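Local coordinates for protein 6-aminohexanoate-dimer hydrolase (Bacillus anthracis, PDB 4GB7) that probably hydrolyses amide bonds, perhaps those of 6-aminohexanoate dimers, as a serine hydrolase of the beta-lactamase family, at residues E275-W278 / S279-M283. Residues are numbered along the deposited sequence; the frame is centred on the assembly and turned at random.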
ATOM      1  N   GLU A 275     -13.957  10.359   4.445  1.00 17.89           N
ATOM      2  CA  GLU A 275     -15.349  10.185   4.835  1.00 20.11           C
ATOM      3  C   GLU A 275     -15.690   8.716   5.143  1.00 19.46           C
ATOM      4  O   GLU A 275     -16.409   8.368   6.078  1.00 20.90           O
ATOM      5  CB  GLU A 275     -16.249  10.732   3.722  1.00 21.00           C
ATOM      6  CG  GLU A 275     -16.180  12.252   3.639  1.00 26.32           C
ATOM      7  CD  GLU A 275     -17.012  12.864   2.550  1.00 29.90           C
ATOM      8  OE1 GLU A 275     -17.757  12.153   1.888  1.00 33.66           O
ATOM      9  OE2 GLU A 275     -16.958  14.086   2.403  1.00 43.20           O
ATOM     10  N   ARG A 276     -15.139   7.822   4.337  1.00 20.68           N
ATOM     11  CA  ARG A 276     -15.503   6.418   4.438  1.00 17.97           C
ATOM     12  C   ARG A 276     -14.706   5.632   5.469  1.00 18.10           C
ATOM     13  O   ARG A 276     -15.188   4.607   5.982  1.00 19.62           O
ATOM     14  CB  ARG A 276     -15.378   5.775   3.072  1.00 20.27           C
ATOM     15  CG  ARG A 276     -16.392   6.273   2.064  1.00 19.73           C
ATOM     16  CD  ARG A 276     -16.006   5.906   0.646  1.00 23.13           C
ATOM     17  NE  ARG A 276     -17.047   6.305  -0.306  1.00 23.37           N
ATOM     18  CZ  ARG A 276     -18.142   5.588  -0.577  1.00 28.54           C
ATOM     19  NH1 ARG A 276     -18.349   4.376  -0.030  1.00 27.04           N
ATOM     20  NH2 ARG A 276     -19.035   6.067  -1.446  1.00 34.80           N
ATOM     21  N   ILE A 277     -13.470   6.037   5.729  1.00 18.74           N
ATOM     22  CA  ILE A 277     -12.570   5.224   6.523  1.00 17.84           C
ATOM     23  C   ILE A 277     -11.867   6.056   7.598  1.00 16.72           C
ATOM     24  O   ILE A 277     -11.958   5.720   8.789  1.00 17.46           O
ATOM     25  CB  ILE A 277     -11.493   4.482   5.666  1.00 15.46           C
ATOM     26  CG1 ILE A 277     -12.171   3.569   4.653  1.00 18.57           C
ATOM     27  CG2 ILE A 277     -10.421   3.839   6.573  1.00 20.17           C
ATOM     28  CD1 ILE A 277     -11.233   2.991   3.599  1.00 20.68           C
ATOM     29  N   TRP A 278     -11.172   7.102   7.188  1.00 17.06           N
ATOM     30  CA  TRP A 278     -10.181   7.775   8.083  1.00 16.46           C
ATOM     31  C   TRP A 278     -10.837   8.511   9.247  1.00 18.40           C
ATOM     32  O   TRP A 278     -10.206   8.790  10.249  1.00 18.46           O
ATOM     33  CB  TRP A 278      -9.228   8.740   7.310  1.00 14.36           C
ATOM     34  CG  TRP A 278      -7.835   8.635   7.852  1.00 13.46           C
ATOM     35  CD1 TRP A 278      -7.234   9.404   8.826  1.00 16.99           C
ATOM     36  CD2 TRP A 278      -6.879   7.612   7.496  1.00 15.08           C
ATOM     37  NE1 TRP A 278      -5.966   8.943   9.089  1.00 17.07           N
ATOM     38  CE2 TRP A 278      -5.709   7.828   8.337  1.00 16.26           C
ATOM     39  CE3 TRP A 278      -6.879   6.553   6.594  1.00 17.69           C
ATOM     40  CZ2 TRP A 278      -4.580   7.026   8.225  1.00 20.05           C
ATOM     41  CZ3 TRP A 278      -5.751   5.740   6.511  1.00 17.87           C
ATOM     42  CH2 TRP A 278      -4.627   5.985   7.278  1.00 18.11           C
ATOM     43  N   SER A 279     -12.086   8.902   9.069  1.00 16.53           N
ATOM     44  CA  SER A 279     -12.846   9.609  10.079  1.00 21.29           C
ATOM     45  C   SER A 279     -13.688   8.643  10.926  1.00 19.17           C
ATOM     46  O   SER A 279     -14.332   9.097  11.852  1.00 25.47           O
ATOM     47  CB  SER A 279     -13.777  10.627   9.441  1.00 21.55           C
ATOM     48  OG  SER A 279     -14.783  10.016   8.677  1.00 20.72           O
ATOM     49  N   GLN A 280     -13.683   7.340  10.594  1.00 19.63           N
ATOM     50  CA  GLN A 280     -14.642   6.374  11.129  1.00 21.03           C
ATOM     51  C   GLN A 280     -14.088   5.351  12.077  1.00 18.95           C
ATOM     52  O   GLN A 280     -14.871   4.638  12.686  1.00 21.93           O
ATOM     53  CB  GLN A 280     -15.283   5.604   9.968  1.00 23.15           C
ATOM     54  CG  GLN A 280     -15.925   6.526   8.932  1.00 23.45           C
ATOM     55  CD  GLN A 280     -17.189   7.071   9.459  1.00 26.44           C
ATOM     56  OE1 GLN A 280     -18.097   6.304   9.785  1.00 32.70           O
ATOM     57  NE2 GLN A 280     -17.279   8.400   9.558  1.00 26.80           N
ATOM     58  N   ILE A 281     -12.759   5.257  12.245  1.00 19.11           N
ATOM     59  CA  ILE A 281     -12.211   4.157  13.072  1.00 19.11           C
ATOM     60  C   ILE A 281     -11.203   4.608  14.132  1.00 18.14           C
ATOM     61  O   ILE A 281     -10.264   3.869  14.472  1.00 20.23           O
ATOM     62  CB  ILE A 281     -11.669   2.962  12.226  1.00 18.73           C
ATOM     63  CG1 ILE A 281     -10.440   3.375  11.365  1.00 18.67           C
ATOM     64  CG2 ILE A 281     -12.780   2.424  11.283  1.00 19.96           C
ATOM     65  CD1 ILE A 281      -9.781   2.195  10.662  1.00 21.57           C
ATOM     66  N   GLY A 282     -11.400   5.836  14.628  1.00 20.18           N
ATOM     67  CA  GLY A 282     -10.643   6.336  15.792  1.00 19.34           C
ATOM     68  C   GLY A 282      -9.199   6.680  15.500  1.00 18.91           C
ATOM     69  O   GLY A 282      -8.359   6.709  16.433  1.00 19.00           O
HETATM   70  N   MSE A 283      -8.900   6.996  14.244  1.00 18.60           N
HETATM   71  CA  MSE A 283      -7.518   7.378  13.830  1.00 18.07           C
HETATM   72  C   MSE A 283      -7.013   8.583  14.636  1.00 17.86           C
HETATM   73  O   MSE A 283      -7.757   9.523  14.901  1.00 18.80           O
HETATM   74  CB  MSE A 283      -7.500   7.817  12.386  1.00 16.79           C
HETATM   75  CG  MSE A 283      -8.008   6.759  11.374  1.00 19.64           C
HETATM   76 SE   MSE A 283      -6.882   5.150  11.482  0.70 18.47          SE
HETATM   77  CE  MSE A 283      -7.239   4.599   9.662  1.00 17.88           C
TER
HETATM   78  O   HOH W   1     -11.105   7.914  12.542  1.00 24.71           O
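Met283, a selenomethionine, lies over one face of the Trp278 indole. Met283 CE sits 3.5 Å from the centroid of the Trp278 six-membered ring and only 5° off the ring normal, a CH-pi contact. Met283 SE is farther back, 4.5 Å from the centroid of that Trp278 ring, so the pair is also a Met-aromatic contact. A bend about CB-CG (chi2 -60°) brings SE back over the indole, and the extended last torsion carries CE over the benzo half, while CB and CG pass near CD1 and NE1 of the pyrrole half. The two side chains cross at about a right angle. Glu285 O accepts the NE1 hydrogen bond of the ring, which helps fix the rotation of the indole. Asp309 of helix 307-318 touches both residues.

Helix 269-278 ends at Trp278 in a wider pi-type turn, and the chain curls back in the loop that leads to strand 287-290, all within the beta-lactamase family region. Gln280 N bonds to Ile277 O at 3.0 Å, with the donor well above the carbonyl plane. One water sits inside the curl. The water donates to Trp278 O at 2.6 Å and accepts from Met283 N at 2.9 Å, with a weak bond from Ile281 N.

On the helix side, Gln280 folds back on its neighbour. The chain bends at chi2 (-75°), bringing Gln280 NE2 to Ser279 OG in a nearly straight bond of 3.1 Å, with OG in the amide plane. The same hydroxyl is bonded to Ser274 O. Gln280 CG lies 3.4 Å from Glu275 O and also near Arg276 O, carbonyls of the last turn. Ile277 is buried and packs on Phe145 of helix 143-155 and Phe313 of helix 307-318.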